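Local structure of hydrogenase maturation protease HycI (Thermococcus kodakarensis KOD1, 5ZBY) at residues R13-G18 against F65-V70; V31-R36 against E142-L147. The protein probably acts as an endopeptidase that matures [NiFe] hydrogenase by trimming the C-terminus of its precursor. One frame throughout, in Å; residues are numbered along the deposited sequence.

Interaction 1. Residues R13-G18 against F65-V70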
loop_
_atom_site.group_PDB
_atom_site.type_symbol
_atom_site.label_atom_id
_atom_site.label_comp_id
_atom_site.label_asym_id
_atom_site.label_seq_id
_atom_site.Cartn_x
_atom_site.Cartn_y
_atom_site.Cartn_z
ATOM N N ARG A 13 -15.926 -3.237 -2.751
ATOM C CA ARG A 13 -15.023 -4.315 -2.393
ATOM C C ARG A 13 -13.586 -3.770 -2.506
ATOM O O ARG A 13 -13.167 -3.362 -3.585
ATOM C CB ARG A 13 -15.220 -5.543 -3.283
ATOM C CG ARG A 13 -16.646 -6.198 -3.176
ATOM C CD ARG A 13 -16.629 -7.480 -3.980
ATOM N NE ARG A 13 -15.772 -8.504 -3.456
ATOM C CZ ARG A 13 -16.058 -9.234 -2.397
ATOM N NH1 ARG A 13 -17.232 -9.072 -1.749
ATOM N NH2 ARG A 13 -15.207 -10.170 -2.015
ATOM N N ILE A 14 -12.830 -3.871 -1.415
ATOM C CA ILE A 14 -11.523 -3.202 -1.341
ATOM C C ILE A 14 -10.482 -4.216 -0.927
ATOM O O ILE A 14 -10.725 -5.022 0.006
ATOM C CB ILE A 14 -11.591 -2.073 -0.356
ATOM C CG1 ILE A 14 -12.605 -1.043 -0.868
ATOM C CG2 ILE A 14 -10.207 -1.346 -0.250
ATOM C CD1 ILE A 14 -12.937 -0.010 0.078
ATOM N N VAL A 15 -9.333 -4.211 -1.605
ATOM C CA VAL A 15 -8.217 -5.006 -1.137
ATOM C C VAL A 15 -7.141 -4.012 -0.761
ATOM O O VAL A 15 -6.849 -3.109 -1.550
ATOM C CB VAL A 15 -7.724 -6.017 -2.206
ATOM C CG1 VAL A 15 -6.555 -6.864 -1.651
ATOM C CG2 VAL A 15 -8.879 -6.953 -2.682
ATOM N N ILE A 16 -6.601 -4.131 0.455
ATOM C CA ILE A 16 -5.481 -3.292 0.849
ATOM C C ILE A 16 -4.262 -4.189 1.033
ATOM O O ILE A 16 -4.336 -5.187 1.736
ATOM C CB ILE A 16 -5.792 -2.524 2.125
ATOM C CG1 ILE A 16 -7.023 -1.627 1.857
ATOM C CG2 ILE A 16 -4.599 -1.614 2.501
ATOM C CD1 ILE A 16 -7.588 -1.039 3.084
ATOM N N CYS A 17 -3.188 -3.847 0.333
ATOM C CA CYS A 17 -1.985 -4.677 0.222
ATOM C C CYS A 17 -0.811 -3.948 0.802
ATOM O O CYS A 17 -0.368 -2.973 0.190
ATOM C CB CYS A 17 -1.671 -4.955 -1.243
ATOM S SG CYS A 17 -2.850 -6.090 -1.968
ATOM N N GLY A 18 -0.290 -4.397 1.944
ATOM C CA GLY A 18 0.898 -3.764 2.508
ATOM C C GLY A 18 2.158 -4.380 1.935
ATOM O O GLY A 18 2.308 -5.584 1.877
ATOM N N PHE A 65 -10.955 -11.985 -5.149
ATOM C CA PHE A 65 -11.779 -11.201 -4.251
ATOM C C PHE A 65 -12.719 -10.255 -4.993
ATOM O O PHE A 65 -13.559 -9.665 -4.403
ATOM C CB PHE A 65 -10.927 -10.415 -3.262
ATOM C CG PHE A 65 -11.653 -9.935 -2.042
ATOM C CD1 PHE A 65 -11.990 -10.783 -1.031
ATOM C CD2 PHE A 65 -11.964 -8.603 -1.898
ATOM C CE1 PHE A 65 -12.631 -10.331 0.082
ATOM C CE2 PHE A 65 -12.590 -8.141 -0.792
ATOM C CZ PHE A 65 -12.927 -9.005 0.201
ATOM N N LYS A 66 -12.544 -10.139 -6.292
ATOM C CA LYS A 66 -13.350 -9.242 -7.094
ATOM C C LYS A 66 -13.382 -7.803 -6.617
ATOM O O LYS A 66 -14.410 -7.305 -6.273
ATOM C CB LYS A 66 -14.762 -9.781 -7.301
ATOM C CG LYS A 66 -14.802 -10.956 -8.236
ATOM C CD LYS A 66 -16.200 -11.505 -8.385
ATOM C CE LYS A 66 -16.821 -11.159 -9.716
ATOM N NZ LYS A 66 -17.603 -9.901 -9.644
ATOM N N PRO A 67 -12.216 -7.163 -6.543
ATOM C CA PRO A 67 -12.186 -5.830 -5.980
ATOM C C PRO A 67 -12.750 -4.760 -6.923
ATOM O O PRO A 67 -12.675 -4.909 -8.145
ATOM C CB PRO A 67 -10.649 -5.580 -5.760
ATOM C CG PRO A 67 -10.042 -6.404 -6.865
ATOM C CD PRO A 67 -10.902 -7.656 -6.957
ATOM N N ASP A 68 -13.216 -3.686 -6.293
ATOM C CA ASP A 68 -13.556 -2.431 -6.939
ATOM C C ASP A 68 -12.339 -1.518 -6.867
ATOM O O ASP A 68 -12.129 -0.703 -7.770
ATOM C CB ASP A 68 -14.742 -1.777 -6.252
ATOM C CG ASP A 68 -16.020 -2.626 -6.374
ATOM O OD1 ASP A 68 -16.287 -3.089 -7.499
ATOM O OD2 ASP A 68 -16.654 -2.856 -5.339
ATOM N N LEU A 69 -11.558 -1.669 -5.785
ATOM C CA LEU A 69 -10.353 -0.843 -5.536
ATOM C C LEU A 69 -9.293 -1.725 -4.909
ATOM O O LEU A 69 -9.588 -2.479 -3.975
ATOM C CB LEU A 69 -10.656 0.306 -4.586
ATOM C CG LEU A 69 -9.464 1.195 -4.159
ATOM C CD1 LEU A 69 -8.907 1.939 -5.363
ATOM C CD2 LEU A 69 -9.854 2.155 -3.061
ATOM N N VAL A 70 -8.054 -1.583 -5.388
ATOM C CA VAL A 70 -6.897 -2.213 -4.759
ATOM C C VAL A 70 -5.966 -1.088 -4.342
ATOM O O VAL A 70 -5.668 -0.211 -5.160
ATOM C CB VAL A 70 -6.186 -3.188 -5.714
ATOM C CG1 VAL A 70 -4.952 -3.791 -4.988
ATOM C CG2 VAL A 70 -7.184 -4.315 -6.158
#
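Arg13 and Val15 face Phe65 and Leu69 where strand 14-18 and strand 69-75 begin to pair in parallel within this alpha/beta fold. The buried part is regular: Val15 N donates to Leu69 O at 2.9 Å, and Ile14 pairs with Leu69, Val15 with Val70. Ile14 and Leu69 lie on the face where helices 3-8 and 138-156 pack. On the other face Val15 CG2 touches both Phe65 CD2, at 3.6 Å, and Pro67 CB. The outer end, partly exposed, is irregular and polar. Exposed Lys66 brings its backbone O and CB near Arg13, but its side-chain end leads away. Arg13 O takes two N-H groups, Asp68 N at 2.7 Å and Leu69 N at 3.2 Å, while Arg13 N donates almost straight to Asp68 OD2 (2.7 Å, 171°), on its anti side. Bent at chi3 (66°), the Arg13 chain turns NE toward Phe65 O, which NE and NH2 grip together in the guanidinium plane. The same group forms a cation-pi contact, CZ 4.0 Å from the Phe65 ring centroid. An alanine in place of Arg13 would probably leave Phe65 O without these two donors and one ring face without its cation. NH2 sits over the ring centre, 3.2 Å above its plane.

Interaction 2. Residues V31-R36 against E142-L147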
loop_
_atom_site.group_PDB
_atom_site.type_symbol
_atom_site.label_atom_id
_atom_site.label_comp_id
_atom_site.label_asym_id
_atom_site.label_seq_id
_atom_site.Cartn_x
_atom_site.Cartn_y
_atom_site.Cartn_z
ATOM N N VAL A 31 4.028 -2.932 5.798
ATOM C CA VAL A 31 3.597 -4.109 6.564
ATOM C C VAL A 31 3.065 -3.681 7.926
ATOM O O VAL A 31 2.066 -4.273 8.411
ATOM C CB VAL A 31 4.710 -5.163 6.686
ATOM C CG1 VAL A 31 5.116 -5.582 5.300
ATOM C CG2 VAL A 31 5.879 -4.647 7.449
ATOM N N LEU A 32 3.595 -2.584 8.465
ATOM C CA LEU A 32 3.047 -2.061 9.717
ATOM C C LEU A 32 1.601 -1.677 9.474
ATOM O O LEU A 32 0.706 -2.004 10.293
ATOM C CB LEU A 32 3.866 -0.863 10.215
ATOM C CG LEU A 32 5.275 -1.209 10.730
ATOM C CD1 LEU A 32 6.058 0.034 11.058
ATOM C CD2 LEU A 32 5.175 -2.100 11.940
ATOM N N VAL A 33 1.354 -1.025 8.334
ATOM C CA VAL A 33 -0.005 -0.550 8.069
ATOM C C VAL A 33 -0.944 -1.736 7.932
ATOM O O VAL A 33 -2.025 -1.752 8.557
ATOM C CB VAL A 33 -0.066 0.328 6.820
ATOM C CG1 VAL A 33 -1.530 0.651 6.474
ATOM C CG2 VAL A 33 0.662 1.645 7.076
ATOM N N ALA A 34 -0.498 -2.746 7.179
ATOM C CA ALA A 34 -1.356 -3.880 6.911
ATOM C C ALA A 34 -1.658 -4.558 8.240
ATOM O O ALA A 34 -2.812 -4.925 8.492
ATOM C CB ALA A 34 -0.695 -4.849 5.930
ATOM N N GLU A 35 -0.642 -4.714 9.098
ATOM C CA GLU A 35 -0.912 -5.544 10.276
ATOM C C GLU A 35 -1.811 -4.776 11.192
ATOM O O GLU A 35 -2.724 -5.356 11.811
ATOM C CB GLU A 35 0.387 -5.982 10.972
ATOM C CG GLU A 35 1.104 -7.041 10.144
ATOM C CD GLU A 35 0.285 -8.328 10.019
ATOM O OE1 GLU A 35 -0.269 -8.772 11.046
ATOM O OE2 GLU A 35 0.162 -8.882 8.899
ATOM N N ARG A 36 -1.676 -3.460 11.192
ATOM C CA ARG A 36 -2.527 -2.694 12.061
ATOM C C ARG A 36 -3.948 -2.698 11.512
ATOM O O ARG A 36 -4.927 -2.769 12.289
ATOM C CB ARG A 36 -1.990 -1.277 12.219
ATOM C CG ARG A 36 -2.874 -0.414 13.091
ATOM C CD ARG A 36 -2.888 -0.923 14.536
ATOM N NE ARG A 36 -3.474 0.077 15.427
ATOM C CZ ARG A 36 -4.378 -0.182 16.365
ATOM N NH1 ARG A 36 -4.804 -1.424 16.566
ATOM N NH2 ARG A 36 -4.845 0.805 17.114
ATOM N N GLU A 142 4.675 5.955 13.768
ATOM C CA GLU A 142 3.545 6.836 14.053
ATOM C C GLU A 142 2.744 7.100 12.765
ATOM O O GLU A 142 1.506 7.177 12.797
ATOM C CB GLU A 142 4.036 8.136 14.713
ATOM C CG GLU A 142 2.925 9.132 15.018
ATOM C CD GLU A 142 2.661 10.089 13.873
ATOM O OE1 GLU A 142 3.640 10.461 13.179
ATOM O OE2 GLU A 142 1.478 10.469 13.667
ATOM N N ARG A 143 3.443 7.234 11.640
ATOM C CA ARG A 143 2.808 7.515 10.359
ATOM C C ARG A 143 2.005 6.280 9.925
ATOM O O ARG A 143 0.917 6.404 9.364
ATOM C CB ARG A 143 3.853 7.908 9.286
ATOM C CG ARG A 143 4.505 9.313 9.493
ATOM C CD ARG A 143 3.535 10.460 9.165
ATOM N NE ARG A 143 2.627 10.696 10.274
ATOM C CZ ARG A 143 1.622 11.565 10.243
ATOM N NH1 ARG A 143 1.409 12.282 9.148
ATOM N NH2 ARG A 143 0.824 11.705 11.300
ATOM N N ALA A 144 2.544 5.078 10.164
ATOM C CA ALA A 144 1.797 3.846 9.807
ATOM C C ALA A 144 0.527 3.757 10.632
ATOM O O ALA A 144 -0.543 3.441 10.102
ATOM C CB ALA A 144 2.655 2.609 10.029
ATOM N N GLU A 145 0.647 4.049 11.926
ATOM C CA GLU A 145 -0.535 3.965 12.813
ATOM C C GLU A 145 -1.568 5.007 12.358
ATOM O O GLU A 145 -2.772 4.738 12.277
ATOM C CB GLU A 145 -0.117 4.178 14.281
ATOM C CG GLU A 145 -1.251 4.162 15.282
ATOM C CD GLU A 145 -1.857 2.775 15.463
ATOM O OE1 GLU A 145 -1.144 1.759 15.269
ATOM O OE2 GLU A 145 -3.054 2.704 15.812
ATOM N N ARG A 146 -1.093 6.200 12.035
ATOM C CA ARG A 146 -1.974 7.254 11.538
ATOM C C ARG A 146 -2.692 6.879 10.236
ATOM O O ARG A 146 -3.930 7.009 10.128
ATOM C CB ARG A 146 -1.156 8.539 11.367
ATOM C CG ARG A 146 -1.937 9.697 10.815
ATOM C CD ARG A 146 -3.110 10.011 11.713
ATOM N NE ARG A 146 -3.756 11.253 11.323
ATOM C CZ ARG A 146 -4.867 11.712 11.877
ATOM N NH1 ARG A 146 -5.462 11.022 12.847
ATOM N NH2 ARG A 146 -5.384 12.861 11.456
ATOM N N LEU A 147 -1.957 6.340 9.260
ATOM C CA LEU A 147 -2.607 5.923 8.007
ATOM C C LEU A 147 -3.585 4.778 8.240
ATOM O O LEU A 147 -4.657 4.719 7.615
ATOM C CB LEU A 147 -1.563 5.509 6.948
ATOM C CG LEU A 147 -2.192 5.076 5.614
ATOM C CD1 LEU A 147 -2.976 6.193 4.919
ATOM C CD2 LEU A 147 -1.052 4.573 4.729
#
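Arg36 and Glu145 meet through matching torsions: each has CG anti to its backbone N (chi1 178° in both) and a bend at chi2, which turns CD of each chain. The polar ends that follow meet between the two helices. There the guanidinium grips the carboxylate side-on through NE and NH2, both to one oxygen. Arg36 NE lies 2.7 Å from Glu145 OE2, and Arg36 NH2 reaches the same OE2 at 2.9 Å. Both bonds fall on the syn lone pair of Glu145 OE2, and OE2 lies in the guanidinium plane, although the two flat groups are turned 33° apart. A further bond from Arg36 NE to Glu145 OE1 is weak.

Beside this salt bridge the packing is apolar. Ala144 CB touches Leu32 CB and Val33 CG2, each at 3.7 Å, and Val33 CG2 also approaches Leu147 CD2 at 4.1 Å. The small alanine is consistent with the short separation of the segment axes, 8.5 Å at a crossing angle of -42°. Val33 and Leu147 both continue onto Val73 of strand 69-75, so the pair is layered against one face of the sheet.

Arg36 NH1 has a second acid partner in Glu39, whereas Glu149 brings a like charge close to Glu145 OE2. The arginine therefore probably offsets the charges of Glu145 and Glu39, and may ease the closeness of Glu145 to Glu149, as well as joining helix 29-40 to helix 138-156.

How the interactions relate
Interaction 1 lies within the sheet and interaction 2 between two helices packed on it; their centres are about 17 Å apart. Helix 29-40 is the next helix or strand after strand 14-18 along the chain, and the two contacts touch where Gly18 CA packs 3.9 Å from Ala34 CB. The segments alternate along the chain: 13-18, 31-36, 65-70, 142-147. Strand 69-75 belongs to both settings, pairing with 14-18 at its start and meeting Val33 and Leu147 further on through Val73. Helix 138-156 likewise reaches back to strand 14-18, with Ile151 and Leu155 against Ile16. Early and C-terminal parts of the chain are thus joined in one alpha/beta core.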